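Local coordinates for nitroreductase family protein (Clostridium novyi, PDB 3G14) that probably acts as a flavin-dependent oxidoreductase of the nitroreductase family, though its own substrate is not established, at residues T20-D25 with N77-I82; M35-W40 with A105-H110; K47-E52 with V83-P88; F128-I133 with N142-A147. One frame throughout, in Å; residues are numbered along the deposited sequence.

Contact 1: T20-D25 with N77-I82; sequences TAIDRD and NSPMTI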
loop_
_atom_site.group_PDB
_atom_site.type_symbol
_atom_site.label_atom_id
_atom_site.label_comp_id
_atom_site.label_asym_id
_atom_site.label_seq_id
_atom_site.Cartn_x
_atom_site.Cartn_y
_atom_site.Cartn_z
ATOM N N THR B 20 -16.073 22.400 2.276
ATOM C CA THR B 20 -17.141 21.507 1.800
ATOM C C THR B 20 -17.190 20.180 2.552
ATOM O O THR B 20 -16.199 19.472 2.627
ATOM C CB THR B 20 -16.925 21.163 0.321
ATOM O OG1 THR B 20 -16.770 22.374 -0.411
ATOM C CG2 THR B 20 -18.092 20.330 -0.250
ATOM N N ALA B 21 -18.356 19.842 3.083
ATOM C CA ALA B 21 -18.541 18.570 3.782
ATOM C C ALA B 21 -18.375 17.337 2.870
ATOM O O ALA B 21 -18.783 17.336 1.708
ATOM C CB ALA B 21 -19.907 18.542 4.430
ATOM N N ILE B 22 -17.843 16.279 3.451
ATOM C CA ILE B 22 -17.663 14.990 2.774
ATOM C C ILE B 22 -19.014 14.340 2.640
ATOM O O ILE B 22 -19.804 14.398 3.573
ATOM C CB ILE B 22 -16.744 14.051 3.601
ATOM C CG1 ILE B 22 -15.367 14.701 3.835
ATOM C CG2 ILE B 22 -16.653 12.646 2.956
ATOM C CD1 ILE B 22 -14.579 14.992 2.602
ATOM N N ASP B 23 -19.290 13.731 1.488
ATOM C CA ASP B 23 -20.542 12.989 1.309
ATOM C C ASP B 23 -20.436 11.639 2.001
ATOM O O ASP B 23 -19.516 10.875 1.712
ATOM C CB ASP B 23 -20.840 12.796 -0.180
ATOM C CG ASP B 23 -21.295 14.085 -0.874
ATOM O OD1 ASP B 23 -21.897 14.958 -0.203
ATOM O OD2 ASP B 23 -21.070 14.214 -2.105
ATOM N N ARG B 24 -21.383 11.325 2.893
ATOM C CA ARG B 24 -21.293 10.108 3.717
ATOM C C ARG B 24 -21.163 8.833 2.872
ATOM O O ARG B 24 -20.381 7.930 3.197
ATOM C CB ARG B 24 -22.524 10.003 4.639
ATOM C CG ARG B 24 -22.487 8.824 5.615
ATOM C CD ARG B 24 -23.598 8.929 6.664
ATOM N NE ARG B 24 -23.458 7.892 7.691
ATOM C CZ ARG B 24 -23.875 6.634 7.546
ATOM N NH1 ARG B 24 -24.471 6.236 6.424
ATOM N NH2 ARG B 24 -23.707 5.762 8.526
ATOM N N ASP B 25 -21.945 8.759 1.794
ATOM C CA ASP B 25 -21.928 7.603 0.901
ATOM C C ASP B 25 -20.543 7.443 0.234
ATOM O O ASP B 25 -20.021 6.322 0.104
ATOM C CB ASP B 25 -23.006 7.751 -0.162
ATOM C CG ASP B 25 -22.675 8.827 -1.189
ATOM O OD1 ASP B 25 -22.563 10.018 -0.789
ATOM O OD2 ASP B 25 -22.495 8.469 -2.386
ATOM N N ASN B 77 -7.595 22.415 8.372
ATOM C CA ASN B 77 -8.402 23.129 7.384
ATOM C C ASN B 77 -9.198 22.236 6.460
ATOM O O ASN B 77 -9.787 22.734 5.533
ATOM C CB ASN B 77 -7.511 24.082 6.578
ATOM C CG ASN B 77 -6.867 25.146 7.466
ATOM O OD1 ASN B 77 -7.454 25.564 8.470
ATOM N ND2 ASN B 77 -5.671 25.595 7.094
ATOM N N SER B 78 -9.234 20.930 6.713
ATOM C CA SER B 78 -10.079 19.985 5.965
ATOM C C SER B 78 -11.282 19.523 6.810
ATOM O O SER B 78 -11.205 19.559 8.022
ATOM C CB SER B 78 -9.286 18.757 5.541
ATOM O OG SER B 78 -8.577 18.177 6.630
ATOM N N PRO B 79 -12.360 19.032 6.170
ATOM C CA PRO B 79 -13.518 18.594 7.014
ATOM C C PRO B 79 -13.256 17.406 7.953
ATOM O O PRO B 79 -13.881 17.326 9.004
ATOM C CB PRO B 79 -14.633 18.296 5.995
ATOM C CG PRO B 79 -13.896 18.018 4.704
ATOM C CD PRO B 79 -12.648 18.908 4.731
HETATM N N MSE B 80 -12.380 16.481 7.559
HETATM C CA MSE B 80 -12.010 15.370 8.408
HETATM C C MSE B 80 -10.615 14.838 8.119
HETATM O O MSE B 80 -9.958 15.209 7.138
HETATM C CB MSE B 80 -13.046 14.238 8.264
HETATM C CG MSE B 80 -13.059 13.637 6.931
HETATM SE SE MSE B 80 -14.364 12.183 6.649
HETATM C CE MSE B 80 -15.892 13.011 7.244
ATOM N N THR B 81 -10.156 14.002 9.038
ATOM C CA THR B 81 -8.905 13.268 8.912
ATOM C C THR B 81 -9.173 11.793 9.184
ATOM O O THR B 81 -9.977 11.448 10.052
ATOM C CB THR B 81 -7.838 13.861 9.896
ATOM O OG1 THR B 81 -7.388 15.124 9.395
ATOM C CG2 THR B 81 -6.670 12.905 10.107
ATOM N N ILE B 82 -8.544 10.928 8.394
ATOM C CA ILE B 82 -8.635 9.470 8.603
ATOM C C ILE B 82 -7.339 8.999 9.234
ATOM O O ILE B 82 -6.272 9.266 8.695
ATOM C CB ILE B 82 -8.929 8.704 7.297
ATOM C CG1 ILE B 82 -10.273 9.170 6.720
ATOM C CG2 ILE B 82 -8.971 7.201 7.563
ATOM C CD1 ILE B 82 -10.596 8.760 5.280
#

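Contact 2: M35-W40 with A105-H110; sequences MRAPSW and AIAMEH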
loop_
_atom_site.group_PDB
_atom_site.type_symbol
_atom_site.label_atom_id
_atom_site.label_comp_id
_atom_site.label_asym_id
_atom_site.label_seq_id
_atom_site.Cartn_x
_atom_site.Cartn_y
_atom_site.Cartn_z
HETATM N N MSE B 35 -11.499 -2.086 2.852
HETATM C CA MSE B 35 -11.949 -3.392 3.335
HETATM C C MSE B 35 -11.613 -4.482 2.317
HETATM O O MSE B 35 -11.431 -5.644 2.690
HETATM C CB MSE B 35 -13.447 -3.388 3.613
HETATM C CG MSE B 35 -13.868 -2.483 4.757
HETATM SE SE MSE B 35 -13.186 -3.010 6.470
HETATM C CE MSE B 35 -11.519 -2.040 6.454
ATOM N N ARG B 36 -11.531 -4.108 1.040
ATOM C CA ARG B 36 -11.268 -5.086 -0.035
ATOM C C ARG B 36 -9.774 -5.260 -0.326
ATOM O O ARG B 36 -9.394 -5.958 -1.285
ATOM C CB ARG B 36 -11.990 -4.647 -1.298
ATOM C CG ARG B 36 -13.493 -4.785 -1.206
ATOM C CD ARG B 36 -14.103 -4.147 -2.423
ATOM N NE ARG B 36 -15.554 -4.013 -2.320
ATOM C CZ ARG B 36 -16.445 -4.960 -2.606
ATOM N NH1 ARG B 36 -16.083 -6.159 -3.037
ATOM N NH2 ARG B 36 -17.732 -4.682 -2.491
ATOM N N ALA B 37 -8.922 -4.660 0.494
ATOM C CA ALA B 37 -7.478 -4.727 0.278
ATOM C C ALA B 37 -7.013 -6.149 0.627
ATOM O O ALA B 37 -7.614 -6.797 1.509
ATOM C CB ALA B 37 -6.764 -3.701 1.130
ATOM N N PRO B 38 -5.930 -6.631 -0.029
ATOM C CA PRO B 38 -5.301 -7.898 0.379
ATOM C C PRO B 38 -4.551 -7.713 1.690
ATOM O O PRO B 38 -4.038 -6.623 1.963
ATOM C CB PRO B 38 -4.283 -8.188 -0.742
ATOM C CG PRO B 38 -3.902 -6.858 -1.280
ATOM C CD PRO B 38 -5.164 -5.966 -1.109
ATOM N N SER B 39 -4.468 -8.774 2.476
ATOM C CA SER B 39 -3.695 -8.763 3.718
ATOM C C SER B 39 -3.148 -10.157 3.967
ATOM O O SER B 39 -3.646 -11.166 3.430
ATOM C CB SER B 39 -4.554 -8.303 4.900
ATOM O OG SER B 39 -5.594 -9.231 5.111
ATOM N N TRP B 40 -2.099 -10.211 4.773
ATOM C CA TRP B 40 -1.452 -11.481 5.069
ATOM C C TRP B 40 -2.437 -12.379 5.813
ATOM O O TRP B 40 -3.028 -11.979 6.805
ATOM C CB TRP B 40 -0.185 -11.250 5.897
ATOM C CG TRP B 40 0.631 -12.479 6.064
ATOM C CD1 TRP B 40 1.428 -13.083 5.128
ATOM C CD2 TRP B 40 0.739 -13.246 7.239
ATOM N NE1 TRP B 40 2.024 -14.193 5.660
ATOM C CE2 TRP B 40 1.605 -14.325 6.958
ATOM C CE3 TRP B 40 0.165 -13.148 8.503
ATOM C CZ2 TRP B 40 1.930 -15.280 7.902
ATOM C CZ3 TRP B 40 0.483 -14.100 9.447
ATOM C CH2 TRP B 40 1.365 -15.154 9.146
ATOM N N ALA B 105 -0.315 -0.258 5.255
ATOM C CA ALA B 105 0.064 0.644 4.126
ATOM C C ALA B 105 -0.793 0.374 2.872
ATOM O O ALA B 105 -1.283 1.318 2.187
ATOM C CB ALA B 105 1.596 0.540 3.760
ATOM N N ILE B 106 -0.974 -0.900 2.589
ATOM C CA ILE B 106 -1.795 -1.375 1.447
ATOM C C ILE B 106 -3.173 -0.767 1.581
ATOM O O ILE B 106 -3.687 -0.124 0.660
ATOM C CB ILE B 106 -1.886 -2.943 1.389
ATOM C CG1 ILE B 106 -0.538 -3.602 1.057
ATOM C CG2 ILE B 106 -2.893 -3.420 0.303
ATOM C CD1 ILE B 106 -0.534 -5.155 1.189
ATOM N N ALA B 107 -3.804 -0.953 2.750
ATOM C CA ALA B 107 -5.188 -0.500 2.960
ATOM C C ALA B 107 -5.307 1.015 2.928
ATOM O O ALA B 107 -6.255 1.564 2.338
ATOM C CB ALA B 107 -5.784 -1.085 4.300
HETATM N N MSE B 108 -4.353 1.698 3.553
HETATM C CA MSE B 108 -4.317 3.153 3.494
HETATM C C MSE B 108 -4.133 3.678 2.051
HETATM O O MSE B 108 -4.689 4.720 1.713
HETATM C CB MSE B 108 -3.207 3.705 4.417
HETATM C CG MSE B 108 -3.249 5.201 4.551
HETATM SE SE MSE B 108 -4.995 5.936 5.246
HETATM C CE MSE B 108 -4.050 6.799 6.784
ATOM N N GLU B 109 -3.395 2.975 1.189
ATOM C CA GLU B 109 -3.291 3.435 -0.212
ATOM C C GLU B 109 -4.640 3.230 -0.942
ATOM O O GLU B 109 -4.958 3.990 -1.885
ATOM C CB GLU B 109 -2.127 2.765 -0.956
ATOM C CG GLU B 109 -1.846 3.322 -2.361
ATOM C CD GLU B 109 -1.467 4.800 -2.384
ATOM O OE1 GLU B 109 -1.427 5.417 -1.272
ATOM O OE2 GLU B 109 -1.233 5.326 -3.499
ATOM N N HIS B 110 -5.425 2.218 -0.542
ATOM C CA HIS B 110 -6.788 2.074 -1.058
ATOM C C HIS B 110 -7.656 3.283 -0.635
ATOM O O HIS B 110 -8.452 3.794 -1.439
ATOM C CB HIS B 110 -7.435 0.718 -0.635
ATOM C CG HIS B 110 -6.947 -0.465 -1.422
ATOM N ND1 HIS B 110 -7.776 -1.511 -1.797
ATOM C CD2 HIS B 110 -5.704 -0.808 -1.837
ATOM C CE1 HIS B 110 -7.063 -2.409 -2.467
ATOM N NE2 HIS B 110 -5.807 -2.014 -2.491
#

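Contact 3: K47-E52 with V83-P88; sequences KFIVVE and VAVANP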
loop_
_atom_site.group_PDB
_atom_site.type_symbol
_atom_site.label_atom_id
_atom_site.label_comp_id
_atom_site.label_asym_id
_atom_site.label_seq_id
_atom_site.Cartn_x
_atom_site.Cartn_y
_atom_site.Cartn_z
ATOM N N LYS B 47 -7.691 -0.792 12.003
ATOM C CA LYS B 47 -8.964 -0.102 11.930
ATOM C C LYS B 47 -8.694 1.370 11.656
ATOM O O LYS B 47 -7.538 1.827 11.782
ATOM C CB LYS B 47 -9.740 -0.275 13.248
ATOM C CG LYS B 47 -10.052 -1.738 13.635
ATOM C CD LYS B 47 -10.843 -1.849 14.958
ATOM C CE LYS B 47 -11.415 -3.255 15.154
ATOM N NZ LYS B 47 -10.416 -4.309 15.233
ATOM N N PHE B 48 -9.753 2.089 11.267
ATOM C CA PHE B 48 -9.699 3.504 10.876
ATOM C C PHE B 48 -10.545 4.315 11.832
ATOM O O PHE B 48 -11.693 3.925 12.154
ATOM C CB PHE B 48 -10.209 3.668 9.424
ATOM C CG PHE B 48 -9.388 2.894 8.465
ATOM C CD1 PHE B 48 -8.120 3.368 8.094
ATOM C CD2 PHE B 48 -9.830 1.663 7.972
ATOM C CE1 PHE B 48 -7.287 2.636 7.255
ATOM C CE2 PHE B 48 -8.999 0.919 7.100
ATOM C CZ PHE B 48 -7.734 1.411 6.741
ATOM N N ILE B 49 -9.992 5.435 12.283
ATOM C CA ILE B 49 -10.786 6.433 13.021
ATOM C C ILE B 49 -10.996 7.617 12.081
ATOM O O ILE B 49 -10.020 8.196 11.547
ATOM C CB ILE B 49 -10.090 6.915 14.291
ATOM C CG1 ILE B 49 -9.631 5.732 15.149
ATOM C CG2 ILE B 49 -10.975 7.910 15.071
ATOM C CD1 ILE B 49 -8.716 6.178 16.359
ATOM N N VAL B 50 -12.266 7.939 11.844
ATOM C CA VAL B 50 -12.647 9.170 11.146
ATOM C C VAL B 50 -12.669 10.289 12.185
ATOM O O VAL B 50 -13.420 10.234 13.146
ATOM C CB VAL B 50 -14.023 9.054 10.435
ATOM C CG1 VAL B 50 -14.501 10.430 9.857
ATOM C CG2 VAL B 50 -13.979 7.996 9.340
ATOM N N VAL B 51 -11.822 11.286 12.017
ATOM C CA VAL B 51 -11.790 12.395 12.990
ATOM C C VAL B 51 -12.472 13.637 12.404
ATOM O O VAL B 51 -11.946 14.249 11.431
ATOM C CB VAL B 51 -10.356 12.756 13.437
ATOM C CG1 VAL B 51 -10.403 13.942 14.412
ATOM C CG2 VAL B 51 -9.628 11.517 13.994
ATOM N N GLU B 52 -13.613 14.013 13.006
ATOM C CA GLU B 52 -14.399 15.187 12.575
ATOM C C GLU B 52 -14.364 16.343 13.564
ATOM O O GLU B 52 -14.610 17.481 13.168
ATOM C CB GLU B 52 -15.874 14.837 12.310
ATOM C CG GLU B 52 -16.069 13.869 11.142
ATOM C CD GLU B 52 -17.528 13.701 10.679
ATOM O OE1 GLU B 52 -18.436 14.434 11.137
ATOM O OE2 GLU B 52 -17.748 12.819 9.819
ATOM N N VAL B 83 -7.431 8.281 10.361
ATOM C CA VAL B 83 -6.237 7.775 11.061
ATOM C C VAL B 83 -6.214 6.226 11.022
ATOM O O VAL B 83 -7.226 5.583 11.387
ATOM C CB VAL B 83 -6.268 8.214 12.551
ATOM C CG1 VAL B 83 -5.039 7.725 13.302
ATOM C CG2 VAL B 83 -6.380 9.740 12.684
ATOM N N ALA B 84 -5.093 5.657 10.582
ATOM C CA ALA B 84 -4.963 4.213 10.452
ATOM C C ALA B 84 -4.200 3.676 11.664
ATOM O O ALA B 84 -3.054 4.041 11.872
ATOM C CB ALA B 84 -4.289 3.836 9.133
ATOM N N VAL B 85 -4.846 2.784 12.433
ATOM C CA VAL B 85 -4.328 2.252 13.688
ATOM C C VAL B 85 -4.205 0.721 13.565
ATOM O O VAL B 85 -5.132 0.036 13.144
ATOM C CB VAL B 85 -5.271 2.617 14.861
ATOM C CG1 VAL B 85 -4.740 2.076 16.251
ATOM C CG2 VAL B 85 -5.514 4.152 14.909
ATOM N N ALA B 86 -3.063 0.179 13.928
ATOM C CA ALA B 86 -2.814 -1.268 13.797
ATOM C C ALA B 86 -2.382 -1.959 15.067
ATOM O O ALA B 86 -1.836 -1.339 16.016
ATOM C CB ALA B 86 -1.804 -1.544 12.708
ATOM N N ASN B 87 -2.626 -3.269 15.063
ATOM C CA ASN B 87 -2.215 -4.149 16.118
ATOM C C ASN B 87 -1.050 -5.010 15.648
ATOM O O ASN B 87 -1.268 -5.979 14.893
ATOM C CB ASN B 87 -3.352 -5.059 16.518
ATOM C CG ASN B 87 -3.015 -5.940 17.725
ATOM O OD1 ASN B 87 -1.905 -5.950 18.267
ATOM N ND2 ASN B 87 -4.013 -6.664 18.171
ATOM N N PRO B 88 0.174 -4.691 16.102
ATOM C CA PRO B 88 1.375 -5.444 15.679
ATOM C C PRO B 88 1.356 -6.905 16.073
ATOM O O PRO B 88 2.020 -7.699 15.432
ATOM C CB PRO B 88 2.511 -4.727 16.406
ATOM C CG PRO B 88 1.998 -3.408 16.707
ATOM C CD PRO B 88 0.550 -3.621 17.038
#

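Contact 4: F128-I133 with N142-A147; sequences FNENKI and NLRVVA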
loop_
_atom_site.group_PDB
_atom_site.type_symbol
_atom_site.label_atom_id
_atom_site.label_comp_id
_atom_site.label_asym_id
_atom_site.label_seq_id
_atom_site.Cartn_x
_atom_site.Cartn_y
_atom_site.Cartn_z
ATOM N N PHE B 128 4.795 12.019 13.467
ATOM C CA PHE B 128 4.024 12.641 14.532
ATOM C C PHE B 128 4.463 12.064 15.859
ATOM O O PHE B 128 5.077 10.984 15.926
ATOM C CB PHE B 128 2.503 12.463 14.346
ATOM C CG PHE B 128 2.097 11.119 13.751
ATOM C CD1 PHE B 128 2.239 9.935 14.478
ATOM C CD2 PHE B 128 1.573 11.059 12.470
ATOM C CE1 PHE B 128 1.870 8.694 13.919
ATOM C CE2 PHE B 128 1.202 9.844 11.899
ATOM C CZ PHE B 128 1.347 8.666 12.629
ATOM N N ASN B 129 4.178 12.816 16.899
ATOM C CA ASN B 129 4.231 12.329 18.287
ATOM C C ASN B 129 3.053 11.363 18.471
ATOM O O ASN B 129 1.896 11.749 18.671
ATOM C CB ASN B 129 4.161 13.475 19.256
ATOM C CG ASN B 129 4.267 13.034 20.713
ATOM O OD1 ASN B 129 3.851 11.935 21.095
ATOM N ND2 ASN B 129 4.847 13.889 21.527
ATOM N N GLU B 130 3.370 10.086 18.331
ATOM C CA GLU B 130 2.357 9.069 18.361
ATOM C C GLU B 130 1.601 9.035 19.704
ATOM O O GLU B 130 0.401 8.778 19.737
ATOM C CB GLU B 130 3.030 7.718 18.101
ATOM C CG GLU B 130 2.082 6.570 18.014
ATOM C CD GLU B 130 2.766 5.277 17.589
ATOM O OE1 GLU B 130 4.008 5.231 17.515
ATOM O OE2 GLU B 130 2.052 4.292 17.376
ATOM N N ASN B 131 2.313 9.257 20.815
ATOM C CA ASN B 131 1.662 9.221 22.115
ATOM C C ASN B 131 0.576 10.268 22.231
ATOM O O ASN B 131 -0.492 10.024 22.829
ATOM C CB ASN B 131 2.679 9.435 23.228
ATOM C CG ASN B 131 3.582 8.238 23.432
ATOM O OD1 ASN B 131 3.250 7.102 23.079
ATOM N ND2 ASN B 131 4.712 8.482 24.053
ATOM N N LYS B 132 0.856 11.439 21.662
ATOM C CA LYS B 132 -0.098 12.523 21.690
ATOM C C LYS B 132 -1.324 12.184 20.871
ATOM O O LYS B 132 -2.442 12.534 21.285
ATOM C CB LYS B 132 0.526 13.864 21.264
ATOM C CG LYS B 132 1.350 14.497 22.394
ATOM C CD LYS B 132 0.437 15.092 23.486
ATOM C CE LYS B 132 1.032 15.031 24.902
ATOM N NZ LYS B 132 0.065 15.594 25.935
ATOM N N ILE B 133 -1.151 11.509 19.742
ATOM C CA ILE B 133 -2.334 11.116 18.955
ATOM C C ILE B 133 -3.132 10.024 19.691
ATOM O O ILE B 133 -4.368 10.051 19.742
ATOM C CB ILE B 133 -1.991 10.701 17.513
ATOM C CG1 ILE B 133 -1.481 11.951 16.743
ATOM C CG2 ILE B 133 -3.262 10.056 16.825
ATOM C CD1 ILE B 133 -1.037 11.705 15.319
ATOM N N ASN B 142 -0.907 -0.242 23.471
ATOM C CA ASN B 142 -0.332 -1.421 22.784
ATOM C C ASN B 142 -0.564 -1.416 21.253
ATOM O O ASN B 142 -0.083 -2.285 20.565
ATOM C CB ASN B 142 -0.846 -2.736 23.401
ATOM C CG ASN B 142 -2.372 -2.896 23.264
ATOM O OD1 ASN B 142 -3.118 -1.984 23.545
ATOM N ND2 ASN B 142 -2.807 -4.022 22.744
ATOM N N LEU B 143 -1.318 -0.462 20.735
ATOM C CA LEU B 143 -1.518 -0.348 19.303
ATOM C C LEU B 143 -0.583 0.703 18.716
ATOM O O LEU B 143 0.054 1.441 19.459
ATOM C CB LEU B 143 -2.970 0.008 19.027
ATOM C CG LEU B 143 -3.971 -1.013 19.600
ATOM C CD1 LEU B 143 -5.409 -0.513 19.437
ATOM C CD2 LEU B 143 -3.819 -2.371 18.948
ATOM N N ARG B 144 -0.519 0.774 17.381
ATOM C CA ARG B 144 0.382 1.685 16.675
ATOM C C ARG B 144 -0.432 2.569 15.749
ATOM O O ARG B 144 -1.328 2.076 15.069
ATOM C CB ARG B 144 1.458 0.921 15.881
ATOM C CG ARG B 144 2.350 0.012 16.753
ATOM C CD ARG B 144 3.136 0.765 17.828
ATOM N NE ARG B 144 3.872 1.917 17.288
ATOM C CZ ARG B 144 5.041 1.863 16.647
ATOM N NH1 ARG B 144 5.668 0.718 16.450
ATOM N NH2 ARG B 144 5.595 2.984 16.207
ATOM N N VAL B 145 -0.140 3.870 15.761
ATOM C CA VAL B 145 -0.685 4.804 14.765
ATOM C C VAL B 145 0.246 4.765 13.547
ATOM O O VAL B 145 1.376 5.244 13.595
ATOM C CB VAL B 145 -0.890 6.251 15.327
ATOM C CG1 VAL B 145 -1.530 7.179 14.255
ATOM C CG2 VAL B 145 -1.722 6.197 16.653
ATOM N N VAL B 146 -0.234 4.195 12.458
ATOM C CA VAL B 146 0.610 4.004 11.275
ATOM C C VAL B 146 0.760 5.279 10.426
ATOM O O VAL B 146 1.871 5.684 10.070
ATOM C CB VAL B 146 0.116 2.788 10.437
ATOM C CG1 VAL B 146 0.955 2.586 9.134
ATOM C CG2 VAL B 146 0.074 1.476 11.270
ATOM N N ALA B 147 -0.371 5.873 10.062
ATOM C CA ALA B 147 -0.432 7.037 9.208
ATOM C C ALA B 147 -1.796 7.658 9.371
ATOM O O ALA B 147 -2.679 7.081 9.996
ATOM C CB ALA B 147 -0.152 6.680 7.714
#

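Contact 1: T20-D25 with N77-I82
Pro-79 meets the 20-25 segment with the CG corner of its ring, which sits 3.4 Å from the backbone O of Thr-20. The same CG is 3.7 Å from CG1 of Ile-22 and equally close to its CD1. The ethyl branch of Ile-22 thus runs across the end of the proline ring, the two side chains crossing at about a right angle. The backbones stay further apart, with Ala-21 CA and Pro-79 CA separated by 6.0 Å. At this point the nitroreductase fold turns from loop into sheet: strand 80-86, an inner strand of the mixed sheet, starts directly after Pro-79, while the facing loop leads into helix 24-35. Met-80, present as selenomethionine, opens the strand and turns its side chain obliquely against Ile-22. Its CG lies between the backbone N and the carbonyl carbon (chi1 66°), and the bend at chi3 (52°) places CE 3.8 Å from Ile-22 CG1 and 3.9 Å from Ile-22 CB. The SE atom is also 3.9 Å from Ile-22 CG1. Leu-27 of helix 24-35 and Leu-151 of strand 144-151 each touch both Ile-22 and Met-80, extending this apolar cluster into the fold.

Contact 2: M35-W40 with A105-H110
Ala-37 sets its methyl over one face of the His-110 imidazole, a CH-pi contact. Its CB lies 3.9 Å from the ring centroid and 13° off the ring normal, and the CA of Ala-37 comes within 3.6 Å of His-110 CE1. The histidine CG is anti to its own carbonyl carbon (chi1 -77°), on the side of its backbone N, and from there the ring lies against Ala-37.

Apolar packing fills in around this pair. One turn back on helix 99-117, the CG2 branch of Ile-106 is 3.7 Å from Pro-38 CD and 4.0 Å from Ala-37 CB. Ala-107 offers little bulk, its CB being 4.2 Å from Ala-37 CB, and this helps to explain how the chain leaving helix 24-35 runs so close to the long helix: Ala-37 CA and Ala-107 CA are 5.5 Å apart.

The polar bonds of the imidazole go to partners beyond the two segments. ND1 bonds to the backbone O of Met-33, and NE2 bonds to Glu-109 OE2 of the second subunit; Glu-109 of this chain receives the reciprocal bond. Pro-38 also packs on Glu-109 of that subunit. The contact therefore backs onto the dimer interface, which is extensive in nitroreductases. With a carbonyl oxygen at one ring nitrogen and a carboxylate at the other, His-110 would be expected to favour its doubly protonated, positively charged form, balanced by Glu-109 of the second subunit, while the Ala-37 methyl covers one face of the ring.

Contact 3: K47-E52 with V83-P88
Lys-47 and Val-85 form one hydrogen-bonded pair of a two-strand ladder, and Ile-49 and Val-83 form the next. In the first, Lys-47 N donates to Val-85 O over 2.9 Å, and the return bond from Val-85 N to Lys-47 O has the same length and a nearly straight N-H...O angle of 172°. In the second, Val-83 N donates to Ile-49 O at 2.8 Å, and Ile-49 N donates to Val-83 O at 2.9 Å. These four bonds join strands 46-51 and 80-86, the antiparallel inner pair of the central mixed sheet of the nitroreductase alpha/beta fold. The short strand segments make an angle of 148° between their directions, consistent with a twisted antiparallel pair.

Between the two bonded pairs lies the non-hydrogen-bonded pair of Phe-48 and Ala-84, whose CA atoms are 4.8 Å apart. A CA-H...O contact supplements the ladder here, from Phe-48 CA to Val-83 O at 3.3 Å. On the face bearing these two residues, CE1 of the Phe-48 ring is 3.7 Å from Ala-84 CB. Met-108 of helix 99-117 packs against Ala-84 on this face.

The face bearing Lys-47, Ile-49, Val-83 and Val-85 is covered differently: Trp-178 touches Lys-47 and Val-85, and Val-145 and Leu-148 of strand 144-151 touch Val-83. Aliphatic branches meet across the pair on this side. Ile-49 CD1 reaches Val-85 CG2 at 4.1 Å, and further along Val-51 CG2 lies 3.9 Å from Val-83 CG2.

Contact 4: F128-I133 with N142-A147
Phe-128 presses the CE1-CZ side of its ring against Val-145. CZ is 3.6 Å from Val-145 CG1, and the backbone O of Val-145 lies in the ring plane at the edge, 3.5 Å from CE1. CD1 of Ile-133 lies over one ring face, and Ile-133 CG2 reaches Val-145 CG2 at 4.2 Å, so the valine meets both the loop before helix 130-137 and the helix itself.

The polar half belongs to Glu-130. Its CG is anti to the backbone N (chi1 -176°) and the chain beyond is extended, slid alongside Val-145 in the opposite direction. Arg-144 grips the carboxylate side-on in a salt bridge: NE bonds to OE2 and NH2 to OE1, each at 3.0 Å and each on the syn lone pair of the carboxylate oxygen. The carboxylate and guanidinium planes are 33° apart. Glu-130 OE2 also accepts from Val-145 N at 2.8 Å, a donor on the anti side and 35° out of the carboxylate plane.

These residues lie at the edge strand of the sheet within this chain. Ser-95 of the second subunit packs on both Glu-130 and Arg-144, and Lys-97 of that subunit bonds to Val-146 O. Three bonds from two donor groups fix the rotation of the Glu-130 carboxylate and tie the first turn of helix 130-137 to the start of strand 144-151; the guanidinium charge and the backbone N-H would be expected to stabilise its ionised form.

Contacts 1, 3 and 4 share a sheet. Contacts 3 and 4, centres about 10 Å apart, are joined by probable backbone bonds between Ala-86 N and Arg-144 O (2.8 Å) and Ala-84 N and Ala-147 O (2.9 Å). Contact 1 continues the ladder of contact 3 at its other end, through a probable hydrogen bond from Val-51 N to Thr-81 O (2.7 Å). Met-108 of contact 2 touches contacts 1, 3 and 4. Contacts 2 and 4, centres about 19 Å apart, both touch the second subunit. Nitroreductases generally bind FMN at that interface; near contact 2 a glycerol and an acetate, probably from crystallisation, lie about 4 Å from the Arg-36 and Ile-106 side chains respectively.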